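PDB 5T8U: lipoate-protein ligase 1 from Plasmodium falciparum, which belongs to the lipoyl protein ligase A/B family, joining a catalytic domain related in fold to class II tRNA synthetases with a smaller C-terminal part. Local coordinates for residues A[24-27]-A[28-31]; A[71-74]-A[75-79]; A[115-118]-A[119-123]; A[175-178]-A[179-183]; A[352-355]-A[356-360]. All coordinates share one frame; numbering follows the deposited sequence.

Contact 1 of 5, residues A[24-27]-A[28-31]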
loop_
_atom_site.group_PDB
_atom_site.type_symbol
_atom_site.label_atom_id
_atom_site.label_comp_id
_atom_site.label_asym_id
_atom_site.label_seq_id
_atom_site.Cartn_x
_atom_site.Cartn_y
_atom_site.Cartn_z
ATOM N N PHE A 24 -7.769 6.046 -10.823
ATOM C CA PHE A 24 -7.876 7.467 -10.521
ATOM C C PHE A 24 -7.437 7.754 -9.090
ATOM O O PHE A 24 -6.602 8.633 -8.844
ATOM C CB PHE A 24 -9.314 7.936 -10.752
ATOM C CG PHE A 24 -9.468 9.428 -10.790
ATOM C CD1 PHE A 24 -9.352 10.117 -11.985
ATOM C CD2 PHE A 24 -9.727 10.141 -9.633
ATOM C CE1 PHE A 24 -9.492 11.488 -12.025
ATOM C CE2 PHE A 24 -9.870 11.514 -9.666
ATOM C CZ PHE A 24 -9.750 12.188 -10.865
ATOM N N ASN A 25 -7.987 7.007 -8.129
ATOM C CA ASN A 25 -7.655 7.242 -6.727
ATOM C C ASN A 25 -6.201 6.894 -6.434
ATOM O O ASN A 25 -5.555 7.558 -5.616
ATOM C CB ASN A 25 -8.585 6.438 -5.821
ATOM C CG ASN A 25 -10.018 6.920 -5.886
ATOM O OD1 ASN A 25 -10.275 8.101 -6.118
ATOM N ND2 ASN A 25 -10.961 6.009 -5.673
ATOM N N LEU A 26 -5.671 5.849 -7.073
ATOM C CA LEU A 26 -4.250 5.551 -6.921
ATOM C C LEU A 26 -3.390 6.677 -7.478
ATOM O O LEU A 26 -2.325 6.978 -6.923
ATOM C CB LEU A 26 -3.911 4.226 -7.606
ATOM C CG LEU A 26 -4.335 2.954 -6.866
ATOM C CD1 LEU A 26 -4.192 1.740 -7.770
ATOM C CD2 LEU A 26 -3.522 2.760 -5.594
ATOM N N SER A 27 -3.834 7.316 -8.564
ATOM C CA SER A 27 -3.108 8.467 -9.089
ATOM C C SER A 27 -3.161 9.637 -8.114
ATOM O O SER A 27 -2.161 10.339 -7.924
ATOM C CB SER A 27 -3.678 8.870 -10.448
ATOM O OG SER A 27 -3.652 7.778 -11.350
ATOM N N LEU A 28 -4.320 9.865 -7.491
ATOM C CA LEU A 28 -4.409 10.877 -6.441
ATOM C C LEU A 28 -3.426 10.577 -5.316
ATOM O O LEU A 28 -2.655 11.448 -4.899
ATOM C CB LEU A 28 -5.836 10.944 -5.895
ATOM C CG LEU A 28 -6.900 11.586 -6.787
ATOM C CD1 LEU A 28 -8.286 11.332 -6.215
ATOM C CD2 LEU A 28 -6.655 13.081 -6.940
ATOM N N GLU A 29 -3.449 9.343 -4.810
ATOM C CA GLU A 29 -2.550 8.945 -3.731
ATOM C C GLU A 29 -1.095 9.205 -4.102
ATOM O O GLU A 29 -0.339 9.809 -3.330
ATOM C CB GLU A 29 -2.773 7.467 -3.414
ATOM C CG GLU A 29 -1.982 6.942 -2.237
ATOM C CD GLU A 29 -2.166 5.450 -2.048
ATOM O OE1 GLU A 29 -2.127 4.715 -3.057
ATOM O OE2 GLU A 29 -2.361 5.015 -0.895
ATOM N N ASN A 30 -0.683 8.748 -5.288
ATOM C CA ASN A 30 0.698 8.948 -5.713
ATOM C C ASN A 30 1.027 10.426 -5.861
ATOM O O ASN A 30 2.163 10.838 -5.599
ATOM C CB ASN A 30 0.954 8.213 -7.027
ATOM C CG ASN A 30 2.432 8.078 -7.338
ATOM O OD1 ASN A 30 3.267 8.053 -6.435
ATOM N ND2 ASN A 30 2.762 7.994 -8.621
ATOM N N PHE A 31 0.054 11.239 -6.278
ATOM C CA PHE A 31 0.304 12.671 -6.407
ATOM C C PHE A 31 0.476 13.320 -5.041
ATOM O O PHE A 31 1.285 14.241 -4.881
ATOM C CB PHE A 31 -0.834 13.338 -7.178
ATOM C CG PHE A 31 -0.550 14.762 -7.558
ATOM C CD1 PHE A 31 -0.069 15.074 -8.818
ATOM C CD2 PHE A 31 -0.754 15.788 -6.651
ATOM C CE1 PHE A 31 0.197 16.382 -9.168
ATOM C CE2 PHE A 31 -0.489 17.097 -6.996
ATOM C CZ PHE A 31 -0.013 17.395 -8.255
#
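L28 N reaches back one turn to F24 O over 2.9 Å, and E29 N to N25 O, N30 N to L26 O and F31 N to S27 O repeat that i to i+4 spacing. Four consecutive bonds of this kind, with helical phi and psi throughout, identify a continuous stretch of alpha-helix. The last is the most bent, with an N-H...O angle of 148° in the bond to S27 O. Among the side chains, L28 CD1 comes within 3.8 Å of F24 CE2 as the two residues cross obliquely. F24 CG is trans to the backbone N (chi1 -166°), which lays the ring on the carbonyl side, toward the following turn. L28 CD1 also lies 3.8 Å from N25 OD1, a van der Waals contact because CD1 is a methyl carbon. The N25 amide has its polar partners elsewhere, OD1 with S17 OG and ND2 with N61 OD1 and N19 O. L26 and E29 run side by side in the same direction, L26 CD2 being 3.5 Å from E29 OE1, while E29 OE2 is bonded to T109 OG1. F258 meets F24 edge to face and also touches L28. N25, L26 and E29 all touch W59, a residue of the lipoic acid pocket, and the L26 side chain lies about 5 Å from the ligand: this is a largely buried stretch of helix 22-34 packed against the central sheet of a lipoyl ligase catalytic domain, beside its ligand pocket.

Contact 2 of 5, residues A[71-74]-A[75-79]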
loop_
_atom_site.group_PDB
_atom_site.type_symbol
_atom_site.label_atom_id
_atom_site.label_comp_id
_atom_site.label_asym_id
_atom_site.label_seq_id
_atom_site.Cartn_x
_atom_site.Cartn_y
_atom_site.Cartn_z
ATOM N N GLN A 71 4.312 -8.440 -7.318
ATOM C CA GLN A 71 3.602 -9.700 -7.465
ATOM C C GLN A 71 3.443 -10.070 -8.937
ATOM O O GLN A 71 3.479 -9.219 -9.829
ATOM C CB GLN A 71 2.229 -9.622 -6.797
ATOM C CG GLN A 71 2.196 -10.140 -5.373
ATOM C CD GLN A 71 0.782 -10.340 -4.865
ATOM O OE1 GLN A 71 -0.044 -9.430 -4.924
ATOM N NE2 GLN A 71 0.495 -11.538 -4.368
ATOM N N ASN A 72 3.269 -11.367 -9.180
ATOM C CA ASN A 72 3.033 -11.900 -10.516
ATOM C C ASN A 72 1.531 -12.045 -10.720
ATOM O O ASN A 72 0.868 -12.778 -9.978
ATOM C CB ASN A 72 3.741 -13.242 -10.699
ATOM C CG ASN A 72 3.385 -13.918 -12.010
ATOM O OD1 ASN A 72 2.337 -14.555 -12.126
ATOM N ND2 ASN A 72 4.260 -13.793 -13.000
ATOM N N ILE A 73 0.998 -11.352 -11.728
ATOM C CA ILE A 73 -0.450 -11.306 -11.917
ATOM C C ILE A 73 -0.998 -12.694 -12.229
ATOM O O ILE A 73 -2.100 -13.053 -11.797
ATOM C CB ILE A 73 -0.811 -10.293 -13.020
ATOM C CG1 ILE A 73 -2.329 -10.121 -13.100
ATOM C CG2 ILE A 73 -0.243 -10.738 -14.367
ATOM C CD1 ILE A 73 -2.779 -8.996 -14.011
ATOM N N TRP A 74 -0.237 -13.499 -12.973
ATOM C CA TRP A 74 -0.750 -14.776 -13.455
ATOM C C TRP A 74 -0.885 -15.810 -12.346
ATOM O O TRP A 74 -1.694 -16.735 -12.474
ATOM C CB TRP A 74 0.158 -15.319 -14.559
ATOM C CG TRP A 74 0.460 -14.303 -15.608
ATOM C CD1 TRP A 74 1.542 -13.474 -15.659
ATOM C CD2 TRP A 74 -0.337 -13.996 -16.756
ATOM N NE1 TRP A 74 1.470 -12.671 -16.770
ATOM C CE2 TRP A 74 0.326 -12.972 -17.460
ATOM C CE3 TRP A 74 -1.545 -14.488 -17.257
ATOM C CZ2 TRP A 74 -0.178 -12.433 -18.640
ATOM C CZ3 TRP A 74 -2.043 -13.952 -18.429
ATOM C CH2 TRP A 74 -1.363 -12.935 -19.105
ATOM N N SER A 75 -0.116 -15.677 -11.267
ATOM C CA SER A 75 -0.171 -16.631 -10.166
ATOM C C SER A 75 -1.274 -16.316 -9.165
ATOM O O SER A 75 -1.833 -17.240 -8.561
ATOM C CB SER A 75 1.172 -16.667 -9.432
ATOM O OG SER A 75 2.246 -16.854 -10.336
ATOM N N GLU A 76 -1.598 -15.038 -8.974
ATOM C CA GLU A 76 -2.576 -14.635 -7.971
ATOM C C GLU A 76 -3.979 -14.485 -8.536
ATOM O O GLU A 76 -4.956 -14.726 -7.818
ATOM C CB GLU A 76 -2.159 -13.308 -7.330
ATOM C CG GLU A 76 -0.665 -13.160 -7.098
ATOM C CD GLU A 76 -0.087 -14.267 -6.239
ATOM O OE1 GLU A 76 -0.869 -14.960 -5.555
ATOM O OE2 GLU A 76 1.149 -14.445 -6.251
ATOM N N CYS A 77 -4.105 -14.095 -9.802
ATOM C CA CYS A 77 -5.388 -13.744 -10.391
ATOM C C CYS A 77 -5.833 -14.804 -11.388
ATOM O O CYS A 77 -5.013 -15.369 -12.119
ATOM C CB CYS A 77 -5.308 -12.385 -11.094
ATOM S SG CYS A 77 -4.555 -11.074 -10.103
ATOM N N ASN A 78 -7.140 -15.071 -11.408
ATOM C CA ASN A 78 -7.764 -15.882 -12.452
ATOM C C ASN A 78 -8.401 -14.908 -13.442
ATOM O O ASN A 78 -9.599 -14.630 -13.411
ATOM C CB ASN A 78 -8.775 -16.856 -11.856
ATOM C CG ASN A 78 -9.436 -17.726 -12.906
ATOM O OD1 ASN A 78 -10.653 -17.689 -13.084
ATOM N ND2 ASN A 78 -8.632 -18.510 -13.616
ATOM N N LEU A 79 -7.560 -14.390 -14.340
ATOM C CA LEU A 79 -7.944 -13.257 -15.179
ATOM C C LEU A 79 -9.229 -13.523 -15.951
ATOM O O LEU A 79 -10.022 -12.605 -16.183
ATOM C CB LEU A 79 -6.806 -12.928 -16.146
ATOM C CG LEU A 79 -5.468 -12.577 -15.495
ATOM C CD1 LEU A 79 -4.355 -12.608 -16.526
ATOM C CD2 LEU A 79 -5.540 -11.216 -14.825
#
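N72 holds CG trans to its backbone N (chi1 173°) and S75 keeps OG on the side of its own N (chi1 -51°), a pairing that brings the N72 amide oxygen to both polar atoms of S75. N72 OD1 takes S75 N at 2.8 Å in the carbonyl plane and S75 OG at 2.9 Å from well above that plane, so one oxygen is gripped from two directions. This makes N72 the N-cap of the short helix 73-76, its side chain supplying the acceptor for an amide of the first turn. The helix has a single firm i to i+4 backbone bond, C77 N to I73 O at 3.0 Å, before C77 leaves helical geometry and the chain turns into helix 79-84. L79 then folds back over the first turn and splits its two methyls: L79 CD2 meets I73 CD1 at 3.6 Å, the side chains crossing at about a right angle, while L79 CD1 presses on W74 CZ3 at a tight 3.3 Å. On another flank E76, bent at chi2, sets its CD 3.4 Å from Q71 NE2, with the amide and carboxylate planes 23° apart. Both Q71 and E76 also touch A98, and the Q71 carbonyl oxygen accepts a bond from R91 NH1.

Contact 3 of 5, residues A[115-118]-A[119-123]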
loop_
_atom_site.group_PDB
_atom_site.type_symbol
_atom_site.label_atom_id
_atom_site.label_comp_id
_atom_site.label_asym_id
_atom_site.label_seq_id
_atom_site.Cartn_x
_atom_site.Cartn_y
_atom_site.Cartn_z
ATOM N N ILE A 115 7.844 7.752 10.111
ATOM C CA ILE A 115 7.046 6.536 10.188
ATOM C C ILE A 115 6.057 6.662 11.336
ATOM O O ILE A 115 6.420 7.042 12.456
ATOM C CB ILE A 115 7.950 5.303 10.344
ATOM C CG1 ILE A 115 8.845 5.154 9.108
ATOM C CG2 ILE A 115 7.103 4.045 10.539
ATOM C CD1 ILE A 115 9.809 3.980 9.160
ATOM N N ASN A 116 4.792 6.341 11.057
ATOM C CA ASN A 116 3.708 6.560 12.006
ATOM C C ASN A 116 2.734 5.386 12.009
ATOM O O ASN A 116 1.550 5.557 12.326
ATOM C CB ASN A 116 2.968 7.863 11.682
ATOM C CG ASN A 116 2.277 8.462 12.892
ATOM O OD1 ASN A 116 2.930 8.913 13.833
ATOM N ND2 ASN A 116 0.948 8.487 12.865
ATOM N N THR A 117 3.219 4.191 11.665
ATOM C CA THR A 117 2.359 3.017 11.560
ATOM C C THR A 117 1.567 2.786 12.843
ATOM O O THR A 117 0.329 2.806 12.844
ATOM C CB THR A 117 3.212 1.788 11.231
ATOM O OG1 THR A 117 3.971 2.033 10.040
ATOM C CG2 THR A 117 2.339 0.560 11.027
ATOM N N SER A 118 2.277 2.551 13.949
ATOM C CA SER A 118 1.617 2.225 15.208
ATOM C C SER A 118 0.580 3.279 15.577
ATOM O O SER A 118 -0.550 2.950 15.952
ATOM C CB SER A 118 2.659 2.079 16.317
ATOM O OG SER A 118 3.575 1.038 16.018
ATOM N N SER A 119 0.945 4.559 15.472
ATOM C CA SER A 119 0.006 5.622 15.820
ATOM C C SER A 119 -1.231 5.579 14.931
ATOM O O SER A 119 -2.357 5.709 15.423
ATOM C CB SER A 119 0.692 6.984 15.724
ATOM O OG SER A 119 1.525 7.213 16.847
ATOM N N ASN A 120 -1.046 5.398 13.622
ATOM C CA ASN A 120 -2.190 5.286 12.721
ATOM C C ASN A 120 -3.120 4.161 13.165
ATOM O O ASN A 120 -4.337 4.356 13.309
ATOM C CB ASN A 120 -1.705 5.051 11.289
ATOM C CG ASN A 120 -0.780 6.151 10.796
ATOM O OD1 ASN A 120 -0.700 7.225 11.390
ATOM N ND2 ASN A 120 -0.078 5.887 9.701
ATOM N N PHE A 121 -2.556 2.973 13.399
ATOM C CA PHE A 121 -3.365 1.859 13.882
ATOM C C PHE A 121 -4.051 2.196 15.199
ATOM O O PHE A 121 -5.139 1.683 15.478
ATOM C CB PHE A 121 -2.502 0.605 14.044
ATOM C CG PHE A 121 -2.252 -0.133 12.758
ATOM C CD1 PHE A 121 -3.307 -0.665 12.037
ATOM C CD2 PHE A 121 -0.963 -0.315 12.282
ATOM C CE1 PHE A 121 -3.086 -1.351 10.856
ATOM C CE2 PHE A 121 -0.734 -1.003 11.101
ATOM C CZ PHE A 121 -1.798 -1.522 10.388
ATOM N N LEU A 122 -3.440 3.052 16.020
ATOM C CA LEU A 122 -4.085 3.452 17.268
ATOM C C LEU A 122 -5.264 4.380 17.003
ATOM O O LEU A 122 -6.280 4.315 17.702
ATOM C CB LEU A 122 -3.076 4.124 18.198
ATOM C CG LEU A 122 -3.642 4.612 19.538
ATOM C CD1 LEU A 122 -4.266 3.465 20.322
ATOM C CD2 LEU A 122 -2.566 5.298 20.366
ATOM N N ILE A 123 -5.145 5.260 16.007
ATOM C CA ILE A 123 -6.281 6.089 15.618
ATOM C C ILE A 123 -7.434 5.209 15.162
ATOM O O ILE A 123 -8.590 5.418 15.556
ATOM C CB ILE A 123 -5.864 7.094 14.526
ATOM C CG1 ILE A 123 -4.834 8.083 15.080
ATOM C CG2 ILE A 123 -7.085 7.846 13.982
ATOM C CD1 ILE A 123 -4.209 8.980 14.029
#
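T117 O accepts F121 N at 2.9 Å through an almost straight bond, 173° at the hydrogen, with the donor nearly along the C=O axis. L122 N reaches S118 O over the same length but at a more bent angle of 140°. The side chains of the first pair follow their backbone bond: T117 CG2 lies 3.4 Å from F121 CE2, and the two residues run side by side in the same direction. Placing T117 OG1 on the side of the backbone N (chi1 -56°) sends CG2 trans to that N, where it lies against the CD2-CE2 side of the F121 ring. These residues form the start of helix 117-132, with N116 at the N-cap position, although its side chain makes no capping bond. The N116 amide instead donates through ND2 to N120 OD1, which lies close to the N116 amide plane; the modelled 2.5 Å is unusually short and the surrounding atoms are crowded, so the length is doubtful. N120 ND2 is bonded to H165 ND1 on strand 162-170, and the F121 ring meets the H165 ring at about 50° while touching S154 of the lipoic acid pocket. F227 on helix 213-227 touches S119 and L122.

Contact 4 of 5, residues A[175-178]-A[179-183]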
loop_
_atom_site.group_PDB
_atom_site.type_symbol
_atom_site.label_atom_id
_atom_site.label_comp_id
_atom_site.label_asym_id
_atom_site.label_seq_id
_atom_site.Cartn_x
_atom_site.Cartn_y
_atom_site.Cartn_z
ATOM N N LYS A 175 -17.807 -10.893 0.540
ATOM C CA LYS A 175 -16.751 -11.802 0.974
ATOM C C LYS A 175 -16.649 -13.037 0.085
ATOM O O LYS A 175 -15.542 -13.496 -0.216
ATOM C CB LYS A 175 -16.990 -12.226 2.424
ATOM C CG LYS A 175 -15.991 -13.253 2.934
ATOM C CD LYS A 175 -16.330 -13.717 4.340
ATOM C CE LYS A 175 -15.372 -14.802 4.806
ATOM N NZ LYS A 175 -15.696 -15.285 6.177
ATOM N N ASN A 176 -17.785 -13.594 -0.341
ATOM C CA ASN A 176 -17.757 -14.854 -1.076
ATOM C C ASN A 176 -17.195 -14.686 -2.482
ATOM O O ASN A 176 -16.560 -15.610 -3.005
ATOM C CB ASN A 176 -19.162 -15.453 -1.140
ATOM C CG ASN A 176 -19.602 -16.052 0.184
ATOM O OD1 ASN A 176 -18.775 -16.416 1.021
ATOM N ND2 ASN A 176 -20.910 -16.164 0.378
ATOM N N ILE A 177 -17.410 -13.527 -3.108
ATOM C CA ILE A 177 -17.001 -13.339 -4.496
ATOM C C ILE A 177 -15.488 -13.409 -4.654
ATOM O O ILE A 177 -14.994 -13.691 -5.752
ATOM C CB ILE A 177 -17.556 -11.999 -5.031
ATOM C CG1 ILE A 177 -17.607 -12.007 -6.559
ATOM C CG2 ILE A 177 -16.733 -10.814 -4.530
ATOM C CD1 ILE A 177 -18.814 -12.732 -7.117
ATOM N N LEU A 178 -14.736 -13.169 -3.577
ATOM C CA LEU A 178 -13.282 -13.080 -3.670
ATOM C C LEU A 178 -12.688 -14.292 -4.380
ATOM O O LEU A 178 -11.860 -14.151 -5.288
ATOM C CB LEU A 178 -12.681 -12.943 -2.271
ATOM C CG LEU A 178 -13.188 -11.775 -1.423
ATOM C CD1 LEU A 178 -12.544 -11.797 -0.046
ATOM C CD2 LEU A 178 -12.901 -10.462 -2.114
ATOM N N ASN A 179 -13.104 -15.493 -3.980
ATOM C CA ASN A 179 -12.504 -16.712 -4.511
ATOM C C ASN A 179 -12.680 -16.860 -6.017
ATOM O O ASN A 179 -12.051 -17.744 -6.608
ATOM C CB ASN A 179 -13.092 -17.929 -3.795
ATOM C CG ASN A 179 -12.573 -18.078 -2.376
ATOM O OD1 ASN A 179 -11.381 -17.909 -2.120
ATOM N ND2 ASN A 179 -13.470 -18.384 -1.446
ATOM N N LYS A 180 -13.511 -16.031 -6.654
ATOM C CA LYS A 180 -13.626 -16.080 -8.107
ATOM C C LYS A 180 -12.429 -15.439 -8.799
ATOM O O LYS A 180 -12.075 -15.841 -9.913
ATOM C CB LYS A 180 -14.903 -15.378 -8.570
ATOM C CG LYS A 180 -16.192 -16.102 -8.227
ATOM C CD LYS A 180 -17.382 -15.392 -8.851
ATOM C CE LYS A 180 -18.703 -16.014 -8.429
ATOM N NZ LYS A 180 -19.867 -15.292 -9.021
ATOM N N TYR A 181 -11.798 -14.455 -8.163
ATOM C CA TYR A 181 -10.774 -13.634 -8.797
ATOM C C TYR A 181 -9.366 -13.926 -8.307
ATOM O O TYR A 181 -8.421 -13.870 -9.097
ATOM C CB TYR A 181 -11.091 -12.150 -8.566
ATOM C CG TYR A 181 -12.513 -11.778 -8.927
ATOM C CD1 TYR A 181 -13.214 -10.833 -8.191
ATOM C CD2 TYR A 181 -13.155 -12.377 -10.004
ATOM C CE1 TYR A 181 -14.514 -10.494 -8.516
ATOM C CE2 TYR A 181 -14.454 -12.044 -10.336
ATOM C CZ TYR A 181 -15.129 -11.102 -9.590
ATOM O OH TYR A 181 -16.423 -10.769 -9.922
ATOM N N LEU A 182 -9.197 -14.238 -7.021
ATOM C CA LEU A 182 -7.874 -14.500 -6.455
ATOM C C LEU A 182 -7.492 -15.954 -6.741
ATOM O O LEU A 182 -7.491 -16.825 -5.869
ATOM C CB LEU A 182 -7.867 -14.191 -4.964
ATOM C CG LEU A 182 -8.472 -12.835 -4.585
ATOM C CD1 LEU A 182 -8.459 -12.636 -3.077
ATOM C CD2 LEU A 182 -7.744 -11.690 -5.281
ATOM N N THR A 183 -7.156 -16.196 -8.007
ATOM C CA THR A 183 -6.857 -17.531 -8.526
ATOM C C THR A 183 -7.761 -18.594 -7.908
ATOM O O THR A 183 -8.987 -18.487 -7.965
ATOM C CB THR A 183 -5.373 -17.919 -8.294
ATOM O OG1 THR A 183 -5.035 -19.034 -9.126
ATOM C CG2 THR A 183 -5.099 -18.282 -6.836
#
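K180 crosses I177 at a slant on a short, weakly bonded helical turn, helix 178-181, which is followed by an inverse gamma turn centred on L182. K180 CB begins 3.3 Å from I177 O, and K180 CG stays near the same oxygen at 3.7 Å. From there the lysine chain is fully extended and leaves the backbone for the isoleucine tip: K180 CD is 3.5 Å from I177 CD1, K180 CE is equally near that methyl, and K180 NZ ends 3.4 Å from it. CD, CE and NZ of K180 thus all lie against I177 CD1. I177 CG1, set trans to the backbone N (chi1 -159°), lies near CE1 and OH of Y181, with Y181 OH 3.8 Å from I177 CG1. That hydroxyl is bonded to D85 OD2, and the ring meets Y100 with planes at about 40°, so Y181 joins this surface turn to Y100 of strand 99-101 and to D85. I177 and L178 touch Y100 as well. Over one face of the Y181 ring, offset toward the rim, sits I177 O, the oxygen that also accepts K180 N in an i to i+3 bond. L178 O takes two backbone donors: Y181 N comes from above the carbonyl plane at 2.9 Å, and L182 N approaches almost in line with C=O at 3.2 Å.

Contact 5 of 5, residues A[352-355]-A[356-360]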
loop_
_atom_site.group_PDB
_atom_site.type_symbol
_atom_site.label_atom_id
_atom_site.label_comp_id
_atom_site.label_asym_id
_atom_site.label_seq_id
_atom_site.Cartn_x
_atom_site.Cartn_y
_atom_site.Cartn_z
ATOM N N GLU A 352 18.561 -13.748 6.526
ATOM C CA GLU A 352 17.823 -14.973 6.232
ATOM C C GLU A 352 17.774 -15.243 4.731
ATOM O O GLU A 352 17.971 -16.383 4.290
ATOM C CB GLU A 352 16.411 -14.878 6.812
ATOM C CG GLU A 352 15.648 -16.188 6.815
ATOM C CD GLU A 352 14.307 -16.080 7.515
ATOM O OE1 GLU A 352 13.813 -14.944 7.682
ATOM O OE2 GLU A 352 13.750 -17.129 7.903
ATOM N N VAL A 353 17.530 -14.204 3.930
ATOM C CA VAL A 353 17.405 -14.393 2.488
ATOM C C VAL A 353 18.733 -14.842 1.887
ATOM O O VAL A 353 18.770 -15.755 1.055
ATOM C CB VAL A 353 16.881 -13.106 1.822
ATOM C CG1 VAL A 353 16.935 -13.212 0.298
ATOM C CG2 VAL A 353 15.451 -12.832 2.268
ATOM N N ARG A 354 19.842 -14.214 2.288
ATOM C CA ARG A 354 21.142 -14.637 1.770
ATOM C C ARG A 354 21.455 -16.061 2.211
ATOM O O ARG A 354 21.936 -16.877 1.414
ATOM C CB ARG A 354 22.241 -13.669 2.222
ATOM C CG ARG A 354 23.192 -14.209 3.291
ATOM C CD ARG A 354 24.265 -13.195 3.651
ATOM N NE ARG A 354 25.103 -13.670 4.750
ATOM C CZ ARG A 354 26.150 -14.478 4.609
ATOM N NH1 ARG A 354 26.842 -14.854 5.676
ATOM N NH2 ARG A 354 26.509 -14.917 3.410
ATOM N N SER A 355 21.183 -16.379 3.480
ATOM C CA SER A 355 21.349 -17.746 3.953
ATOM C C SER A 355 20.525 -18.720 3.125
ATOM O O SER A 355 20.884 -19.898 3.014
ATOM C CB SER A 355 20.963 -17.837 5.428
ATOM O OG SER A 355 20.954 -19.183 5.868
ATOM N N TRP A 356 19.422 -18.252 2.537
ATOM C CA TRP A 356 18.649 -19.104 1.639
ATOM C C TRP A 356 19.314 -19.225 0.271
ATOM O O TRP A 356 19.410 -20.324 -0.284
ATOM C CB TRP A 356 17.229 -18.559 1.485
ATOM C CG TRP A 356 16.477 -19.226 0.381
ATOM C CD1 TRP A 356 16.256 -20.563 0.237
ATOM C CD2 TRP A 356 15.845 -18.592 -0.738
ATOM N NE1 TRP A 356 15.527 -20.804 -0.901
ATOM C CE2 TRP A 356 15.263 -19.610 -1.519
ATOM C CE3 TRP A 356 15.715 -17.263 -1.156
ATOM C CZ2 TRP A 356 14.560 -19.341 -2.692
ATOM C CZ3 TRP A 356 15.016 -16.999 -2.323
ATOM C CH2 TRP A 356 14.449 -18.034 -3.075
ATOM N N ILE A 357 19.776 -18.104 -0.288
ATOM C CA ILE A 357 20.325 -18.116 -1.641
ATOM C C ILE A 357 21.593 -18.955 -1.697
ATOM O O ILE A 357 21.829 -19.680 -2.670
ATOM C CB ILE A 357 20.570 -16.677 -2.133
ATOM C CG1 ILE A 357 19.231 -16.018 -2.478
ATOM C CG2 ILE A 357 21.517 -16.662 -3.344
ATOM C CD1 ILE A 357 19.335 -14.592 -2.970
ATOM N N LEU A 358 22.429 -18.875 -0.661
ATOM C CA LEU A 358 23.665 -19.650 -0.667
ATOM C C LEU A 358 23.424 -21.153 -0.636
ATOM O O LEU A 358 24.396 -21.914 -0.685
ATOM C CB LEU A 358 24.549 -19.246 0.513
ATOM C CG LEU A 358 24.995 -17.782 0.559
ATOM C CD1 LEU A 358 26.011 -17.586 1.668
ATOM C CD2 LEU A 358 25.571 -17.313 -0.774
ATOM N N GLN A 359 22.174 -21.601 -0.555
ATOM C CA GLN A 359 21.843 -23.016 -0.648
ATOM C C GLN A 359 21.168 -23.368 -1.969
ATOM O O GLN A 359 20.734 -24.510 -2.146
ATOM C CB GLN A 359 20.958 -23.419 0.532
ATOM C CG GLN A 359 21.693 -23.373 1.861
ATOM C CD GLN A 359 20.764 -23.239 3.050
ATOM O OE1 GLN A 359 19.549 -23.114 2.898
ATOM N NE2 GLN A 359 21.338 -23.257 4.248
ATOM N N GLU A 360 21.077 -22.416 -2.895
ATOM C CA GLU A 360 20.555 -22.662 -4.239
ATOM C C GLU A 360 20.469 -21.355 -5.019
ATOM O O GLU A 360 21.072 -21.214 -6.083
ATOM C CB GLU A 360 19.178 -23.325 -4.191
ATOM C CG GLU A 360 18.183 -22.635 -3.280
ATOM C CD GLU A 360 16.908 -23.435 -3.117
ATOM O OE1 GLU A 360 16.970 -24.677 -3.229
ATOM O OE2 GLU A 360 15.843 -22.824 -2.884
#
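W356 N to E352 O, I357 N to V353 O and L358 N to R354 O are the backbone bonds that carry helix 347-357 to its last turn. Each measures 2.9 Å, but the N-H...O angle is only 133° in the bond to E352 O against 169° in that to R354 O. Overlapping the helix end, a type I beta turn from I357 to E360 closes the chain. The side-chain polar contact lies within that ending: a bent bond of 2.8 Å, 131° at the hydrogen, links W356 NE1 to E360 OE2, meeting the carboxylate from above its plane. Apolar contacts are looser, V353 CG1 standing 4.3 Å from I357 CD1 one turn on. Mixed contacts are closer. The extended R354 chain brings NH2 within 3.2 Å of L358 CD1, the leucine tip approaching the guanidinium obliquely, and Q359 CD rests 3.3 Å from S355 O. W356 CG is trans to its backbone N (chi1 169°), directing the indole toward strand 280-286, where it meets F286 edge to face and touches I282 and K284. V353 and I357 bear on L291 and L293 of strand 289-297, while R354, I357 and L358 reach helix 332-341, placing this last helix between the antiparallel sheet and that helix.

From the N terminus the five contacts follow in series; each closes only a turn within its own stretch, and none nests in or crosses another. Contact 1 lies in helix 22-34, contact 2 joins the short helix 73-76 to the start of helix 79-84, contact 3 begins helix 117-132 and contact 4 surrounds helix 178-181, all in the ligase A/B catalytic region. Contacts 2 and 3 lie on opposite sides of the chain centre, about 31 Å apart between centres. Contacts 2 and 4 are the pair that touch: N78 N is 2.9 Å from Y181 O, a probable hydrogen bond, and T183 CB packs near E76 O. Contact 5, at the C terminus, stands about 37 Å from contact 1 between centres, on the antiparallel sheet of strands 280-286, 289-297 and 302-309.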